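Long-range contact in salicylate 5-hydroxylase, large oxygenase component (Ralstonia sp., PDB 7C8Z), which hydroxylates salicylate at carbon 5 to give gentisate, as the iron-containing oxygenase component of a multicomponent enzyme system: residues P80-I94 / R116-F128. Numbering follows the deposited sequence.
Sequences PGDFKRTVIGERSVI and RFCRERHGNAKDF
In the Rieske domain, the short strand 122-124 pairs antiparallel with strand 82-88 as the outermost strand, within this chain, of an antiparallel sheet. Phe83 and Gly123 form the hydrogen-bonded pair, with Phe83 N to Gly123 O at 2.8 Å and Gly123 N to Phe83 O at 3.0 Å. The Phe83 ring folds back over this backbone. Its CG sits between the backbone N and the carbonyl carbon (chi1 75°), which brings one ring face over Gly123 N. Gly123 has no side chain to block the ring. Cys118 SG meets the same ring obliquely, 3.8 Å from Phe83 CE1.

At one end, the amide of Asn124 bridges two acceptors. Its ND2 gives a nearly straight bond to Asp82 OD1 (2.9 Å, 170°) and a more bent one to Pro80 O. The carboxylate and amide planes stand almost perpendicular. At the other end, Arg85 reaches along the backbone of 119-121, its N bonded to Arg121 O. The bend at chi3 (62°) turns NE to Glu120 O (3.0 Å), which lies near the guanidinium plane and is approached from above its carbonyl plane; NH2 adds a weak bond to Arg119 O.

Ile94 points toward the loop, CD1 3.5 Å from Cys118 CB and also against Phe117 CE1, CG2 against Phe128 CZ. Phe117 lies beside Cys110 and Cys130 of the cluster pocket. The pairing adds the chain between the two cluster-binding loops to the sheet edge, as in the Rieske [2Fe-2S] fold of ring-hydroxylating oxygenases.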
loop_
_atom_site.group_PDB
_atom_site.type_symbol
_atom_site.label_atom_id
_atom_site.label_comp_id
_atom_site.label_asym_id
_atom_site.label_seq_id
_atom_site.Cartn_x
_atom_site.Cartn_y
_atom_site.Cartn_z
ATOM N N PRO A 80 21.987 -17.929 -28.232
ATOM C CA PRO A 80 21.341 -16.861 -29.005
ATOM C C PRO A 80 19.842 -16.817 -28.745
ATOM O O PRO A 80 19.174 -17.849 -28.642
ATOM C CB PRO A 80 21.652 -17.235 -30.458
ATOM C CG PRO A 80 22.845 -18.114 -30.382
ATOM C CD PRO A 80 22.720 -18.869 -29.096
ATOM N N GLY A 81 19.313 -15.599 -28.649
ATOM C CA GLY A 81 17.941 -15.379 -28.273
ATOM C C GLY A 81 17.710 -15.258 -26.783
ATOM O O GLY A 81 16.680 -14.717 -26.371
ATOM N N ASP A 82 18.639 -15.738 -25.962
ATOM C CA ASP A 82 18.499 -15.614 -24.519
ATOM C C ASP A 82 18.545 -14.146 -24.115
ATOM O O ASP A 82 19.473 -13.417 -24.476
ATOM C CB ASP A 82 19.599 -16.398 -23.806
ATOM C CG ASP A 82 19.423 -17.899 -23.935
ATOM O OD1 ASP A 82 18.444 -18.332 -24.579
ATOM O OD2 ASP A 82 20.265 -18.645 -23.393
ATOM N N PHE A 83 17.528 -13.712 -23.380
ATOM C CA PHE A 83 17.417 -12.338 -22.923
ATOM C C PHE A 83 17.150 -12.288 -21.423
ATOM O O PHE A 83 16.536 -13.198 -20.848
ATOM C CB PHE A 83 16.306 -11.582 -23.679
ATOM C CG PHE A 83 14.906 -11.952 -23.250
ATOM C CD1 PHE A 83 14.302 -11.327 -22.165
ATOM C CD2 PHE A 83 14.184 -12.903 -23.951
ATOM C CE1 PHE A 83 13.024 -11.660 -21.776
ATOM C CE2 PHE A 83 12.900 -13.232 -23.573
ATOM C CZ PHE A 83 12.321 -12.615 -22.479
ATOM N N LYS A 84 17.621 -11.203 -20.811
ATOM C CA LYS A 84 17.333 -10.857 -19.425
ATOM C C LYS A 84 16.903 -9.396 -19.388
ATOM O O LYS A 84 17.615 -8.526 -19.902
ATOM C CB LYS A 84 18.553 -11.088 -18.528
ATOM C CG LYS A 84 18.301 -10.798 -17.060
ATOM C CD LYS A 84 19.599 -10.500 -16.316
ATOM C CE LYS A 84 19.338 -9.669 -15.067
ATOM N NZ LYS A 84 20.453 -9.732 -14.085
ATOM N N ARG A 85 15.724 -9.131 -18.827
ATOM C CA ARG A 85 15.284 -7.758 -18.628
ATOM C C ARG A 85 15.883 -7.211 -17.337
ATOM O O ARG A 85 15.898 -7.891 -16.307
ATOM C CB ARG A 85 13.755 -7.680 -18.593
ATOM C CG ARG A 85 13.197 -6.293 -18.251
ATOM C CD ARG A 85 11.684 -6.207 -18.423
ATOM N NE ARG A 85 10.967 -7.131 -17.543
ATOM C CZ ARG A 85 10.594 -6.863 -16.291
ATOM N NH1 ARG A 85 10.862 -5.686 -15.737
ATOM N NH2 ARG A 85 9.948 -7.781 -15.586
ATOM N N THR A 86 16.361 -5.973 -17.389
ATOM C CA THR A 86 16.962 -5.327 -16.227
ATOM C C THR A 86 16.691 -3.830 -16.337
ATOM O O THR A 86 15.851 -3.398 -17.134
ATOM C CB THR A 86 18.462 -5.669 -16.138
ATOM O OG1 THR A 86 19.008 -5.155 -14.914
ATOM C CG2 THR A 86 19.218 -5.077 -17.319
ATOM N N VAL A 87 17.410 -3.028 -15.551
ATOM C CA VAL A 87 17.140 -1.600 -15.475
ATOM C C VAL A 87 18.447 -0.821 -15.390
ATOM O O VAL A 87 19.475 -1.334 -14.937
ATOM C CB VAL A 87 16.225 -1.265 -14.274
ATOM C CG1 VAL A 87 17.041 -1.167 -12.996
ATOM C CG2 VAL A 87 15.456 0.021 -14.529
ATOM N N ILE A 88 18.399 0.425 -15.857
ATOM C CA ILE A 88 19.479 1.389 -15.683
ATOM C C ILE A 88 18.854 2.677 -15.170
ATOM O O ILE A 88 18.044 3.300 -15.870
ATOM C CB ILE A 88 20.260 1.642 -16.983
ATOM C CG1 ILE A 88 21.061 0.396 -17.369
ATOM C CG2 ILE A 88 21.187 2.837 -16.808
ATOM C CD1 ILE A 88 21.844 0.544 -18.652
ATOM N N GLY A 89 19.219 3.070 -13.954
ATOM C CA GLY A 89 18.514 4.140 -13.286
ATOM C C GLY A 89 17.081 3.725 -13.046
ATOM O O GLY A 89 16.814 2.847 -12.222
ATOM N N GLU A 90 16.146 4.330 -13.776
ATOM C CA GLU A 90 14.750 3.918 -13.733
ATOM C C GLU A 90 14.233 3.539 -15.110
ATOM O O GLU A 90 13.020 3.496 -15.326
ATOM C CB GLU A 90 13.888 5.022 -13.127
ATOM C CG GLU A 90 14.251 5.333 -11.691
ATOM C CD GLU A 90 13.190 6.147 -10.996
ATOM O OE1 GLU A 90 12.160 6.440 -11.636
ATOM O OE2 GLU A 90 13.377 6.480 -9.807
ATOM N N ARG A 91 15.128 3.237 -16.042
ATOM C CA ARG A 91 14.760 2.933 -17.418
ATOM C C ARG A 91 14.966 1.447 -17.670
ATOM O O ARG A 91 16.090 0.942 -17.553
ATOM C CB ARG A 91 15.574 3.779 -18.396
ATOM C CG ARG A 91 15.160 5.234 -18.388
ATOM C CD ARG A 91 16.153 6.113 -19.106
ATOM N NE ARG A 91 16.028 6.037 -20.555
ATOM C CZ ARG A 91 16.779 6.741 -21.392
ATOM N NH1 ARG A 91 17.702 7.568 -20.914
ATOM N NH2 ARG A 91 16.612 6.622 -22.700
ATOM N N SER A 92 13.875 0.752 -17.990
ATOM C CA SER A 92 13.942 -0.672 -18.283
ATOM C C SER A 92 14.690 -0.916 -19.589
ATOM O O SER A 92 14.430 -0.255 -20.602
ATOM C CB SER A 92 12.531 -1.252 -18.370
ATOM O OG SER A 92 12.536 -2.646 -18.116
ATOM N N VAL A 93 15.618 -1.875 -19.567
ATOM C CA VAL A 93 16.364 -2.282 -20.747
ATOM C C VAL A 93 16.361 -3.804 -20.820
ATOM O O VAL A 93 16.030 -4.498 -19.859
ATOM C CB VAL A 93 17.806 -1.735 -20.758
ATOM C CG1 VAL A 93 17.797 -0.226 -20.939
ATOM C CG2 VAL A 93 18.542 -2.134 -19.488
ATOM N N ILE A 94 16.737 -4.313 -21.988
ATOM C CA ILE A 94 16.815 -5.741 -22.261
ATOM C C ILE A 94 18.222 -6.057 -22.745
ATOM O O ILE A 94 18.726 -5.404 -23.673
ATOM C CB ILE A 94 15.764 -6.170 -23.301
ATOM C CG1 ILE A 94 14.381 -5.643 -22.899
ATOM C CG2 ILE A 94 15.759 -7.687 -23.484
ATOM C CD1 ILE A 94 13.412 -5.564 -24.038
ATOM N N ARG A 116 6.036 -0.176 -22.807
ATOM C CA ARG A 116 7.066 -1.050 -22.253
ATOM C C ARG A 116 6.679 -2.496 -22.555
ATOM O O ARG A 116 5.938 -3.123 -21.798
ATOM C CB ARG A 116 7.213 -0.793 -20.760
ATOM C CG ARG A 116 8.484 -1.334 -20.170
ATOM C CD ARG A 116 8.354 -1.470 -18.683
ATOM N NE ARG A 116 8.792 -0.275 -17.978
ATOM C CZ ARG A 116 9.039 -0.247 -16.674
ATOM N NH1 ARG A 116 8.881 -1.353 -15.958
ATOM N NH2 ARG A 116 9.445 0.877 -16.091
ATOM N N PHE A 117 7.208 -3.041 -23.653
ATOM C CA PHE A 117 6.663 -4.257 -24.251
ATOM C C PHE A 117 7.193 -5.551 -23.643
ATOM O O PHE A 117 6.494 -6.569 -23.682
ATOM C CB PHE A 117 6.927 -4.269 -25.761
ATOM C CG PHE A 117 8.376 -4.137 -26.127
ATOM C CD1 PHE A 117 9.176 -5.260 -26.254
ATOM C CD2 PHE A 117 8.937 -2.889 -26.342
ATOM C CE1 PHE A 117 10.512 -5.143 -26.582
ATOM C CE2 PHE A 117 10.268 -2.766 -26.674
ATOM C CZ PHE A 117 11.058 -3.895 -26.795
ATOM N N CYS A 118 8.394 -5.561 -23.088
ATOM C CA CYS A 118 8.955 -6.799 -22.564
ATOM C C CYS A 118 8.539 -6.956 -21.106
ATOM O O CYS A 118 8.875 -6.122 -20.259
ATOM C CB CYS A 118 10.476 -6.808 -22.696
ATOM S SG CYS A 118 11.290 -8.291 -22.057
ATOM N N ARG A 119 7.805 -8.023 -20.818
ATOM C CA ARG A 119 7.196 -8.208 -19.510
ATOM C C ARG A 119 7.844 -9.304 -18.690
ATOM O O ARG A 119 7.814 -9.233 -17.459
ATOM C CB ARG A 119 5.706 -8.518 -19.662
ATOM C CG ARG A 119 4.921 -7.348 -20.187
ATOM C CD ARG A 119 4.600 -6.421 -19.050
ATOM N NE ARG A 119 5.032 -5.055 -19.291
ATOM C CZ ARG A 119 5.083 -4.130 -18.342
ATOM N NH1 ARG A 119 4.727 -4.437 -17.102
ATOM N NH2 ARG A 119 5.477 -2.901 -18.632
ATOM N N GLU A 120 8.405 -10.322 -19.336
ATOM C CA GLU A 120 9.112 -11.362 -18.614
ATOM C C GLU A 120 10.461 -10.836 -18.141
ATOM O O GLU A 120 10.994 -9.858 -18.669
ATOM C CB GLU A 120 9.297 -12.601 -19.497
ATOM C CG GLU A 120 7.995 -13.273 -19.910
ATOM C CD GLU A 120 7.409 -14.121 -18.793
ATOM O OE1 GLU A 120 8.136 -14.381 -17.807
ATOM O OE2 GLU A 120 6.227 -14.523 -18.889
ATOM N N ARG A 121 11.005 -11.483 -17.110
ATOM C CA ARG A 121 12.357 -11.145 -16.674
ATOM C C ARG A 121 13.406 -11.719 -17.617
ATOM O O ARG A 121 14.426 -11.073 -17.887
ATOM C CB ARG A 121 12.614 -11.665 -15.264
ATOM C CG ARG A 121 11.897 -10.940 -14.152
ATOM C CD ARG A 121 11.950 -11.802 -12.906
ATOM N NE ARG A 121 11.975 -11.020 -11.678
ATOM C CZ ARG A 121 11.589 -11.495 -10.498
ATOM N NH1 ARG A 121 11.151 -12.745 -10.396
ATOM N NH2 ARG A 121 11.635 -10.719 -9.425
ATOM N N HIS A 122 13.175 -12.930 -18.118
ATOM C CA HIS A 122 14.156 -13.625 -18.931
ATOM C C HIS A 122 13.434 -14.558 -19.888
ATOM O O HIS A 122 12.249 -14.848 -19.729
ATOM C CB HIS A 122 15.133 -14.414 -18.062
ATOM C CG HIS A 122 14.529 -15.634 -17.447
ATOM N ND1 HIS A 122 13.794 -15.591 -16.281
ATOM C CD2 HIS A 122 14.541 -16.930 -17.837
ATOM C CE1 HIS A 122 13.382 -16.809 -15.978
ATOM N NE2 HIS A 122 13.823 -17.640 -16.905
ATOM N N GLY A 123 14.166 -15.036 -20.885
ATOM C CA GLY A 123 13.584 -16.000 -21.804
ATOM C C GLY A 123 14.416 -16.112 -23.069
ATOM O O GLY A 123 15.597 -15.785 -23.080
ATOM N N ASN A 124 13.762 -16.569 -24.136
ATOM C CA ASN A 124 14.434 -16.748 -25.419
ATOM C C ASN A 124 13.532 -16.234 -26.530
ATOM O O ASN A 124 12.411 -16.720 -26.689
ATOM C CB ASN A 124 14.788 -18.213 -25.659
ATOM C CG ASN A 124 15.501 -18.416 -26.973
ATOM O OD1 ASN A 124 14.873 -18.470 -28.030
ATOM N ND2 ASN A 124 16.824 -18.512 -26.920
ATOM N N ALA A 125 14.019 -15.270 -27.305
ATOM C CA ALA A 125 13.220 -14.634 -28.340
ATOM C C ALA A 125 13.966 -14.604 -29.663
ATOM O O ALA A 125 15.173 -14.343 -29.688
ATOM C CB ALA A 125 12.848 -13.209 -27.922
ATOM N N LYS A 126 13.248 -14.865 -30.766
ATOM C CA LYS A 126 13.818 -14.624 -32.092
ATOM C C LYS A 126 13.948 -13.137 -32.388
ATOM O O LYS A 126 14.881 -12.707 -33.064
ATOM C CB LYS A 126 12.943 -15.263 -33.155
ATOM C CG LYS A 126 12.899 -16.779 -33.064
ATOM C CD LYS A 126 11.602 -17.319 -33.585
ATOM C CE LYS A 126 10.542 -16.908 -32.621
ATOM N NZ LYS A 126 10.842 -17.376 -31.228
ATOM N N ASP A 127 13.015 -12.347 -31.879
ATOM C CA ASP A 127 12.931 -10.917 -32.129
ATOM C C ASP A 127 12.108 -10.299 -31.009
ATOM O O ASP A 127 11.412 -11.000 -30.273
ATOM C CB ASP A 127 12.271 -10.637 -33.486
ATOM C CG ASP A 127 11.027 -11.492 -33.714
ATOM O OD1 ASP A 127 10.244 -11.686 -32.756
ATOM O OD2 ASP A 127 10.829 -11.966 -34.853
ATOM N N PHE A 128 12.247 -8.993 -30.836
ATOM C CA PHE A 128 11.375 -8.302 -29.904
ATOM C C PHE A 128 10.117 -7.893 -30.658
ATOM O O PHE A 128 10.150 -7.669 -31.869
ATOM C CB PHE A 128 12.073 -7.089 -29.290
ATOM C CG PHE A 128 13.316 -7.440 -28.519
ATOM C CD1 PHE A 128 13.264 -8.361 -27.480
ATOM C CD2 PHE A 128 14.539 -6.878 -28.851
ATOM C CE1 PHE A 128 14.401 -8.701 -26.775
ATOM C CE2 PHE A 128 15.683 -7.216 -28.155
ATOM C CZ PHE A 128 15.613 -8.131 -27.112
HETATM O O HOH W 1 11.303 1.053 -13.630
#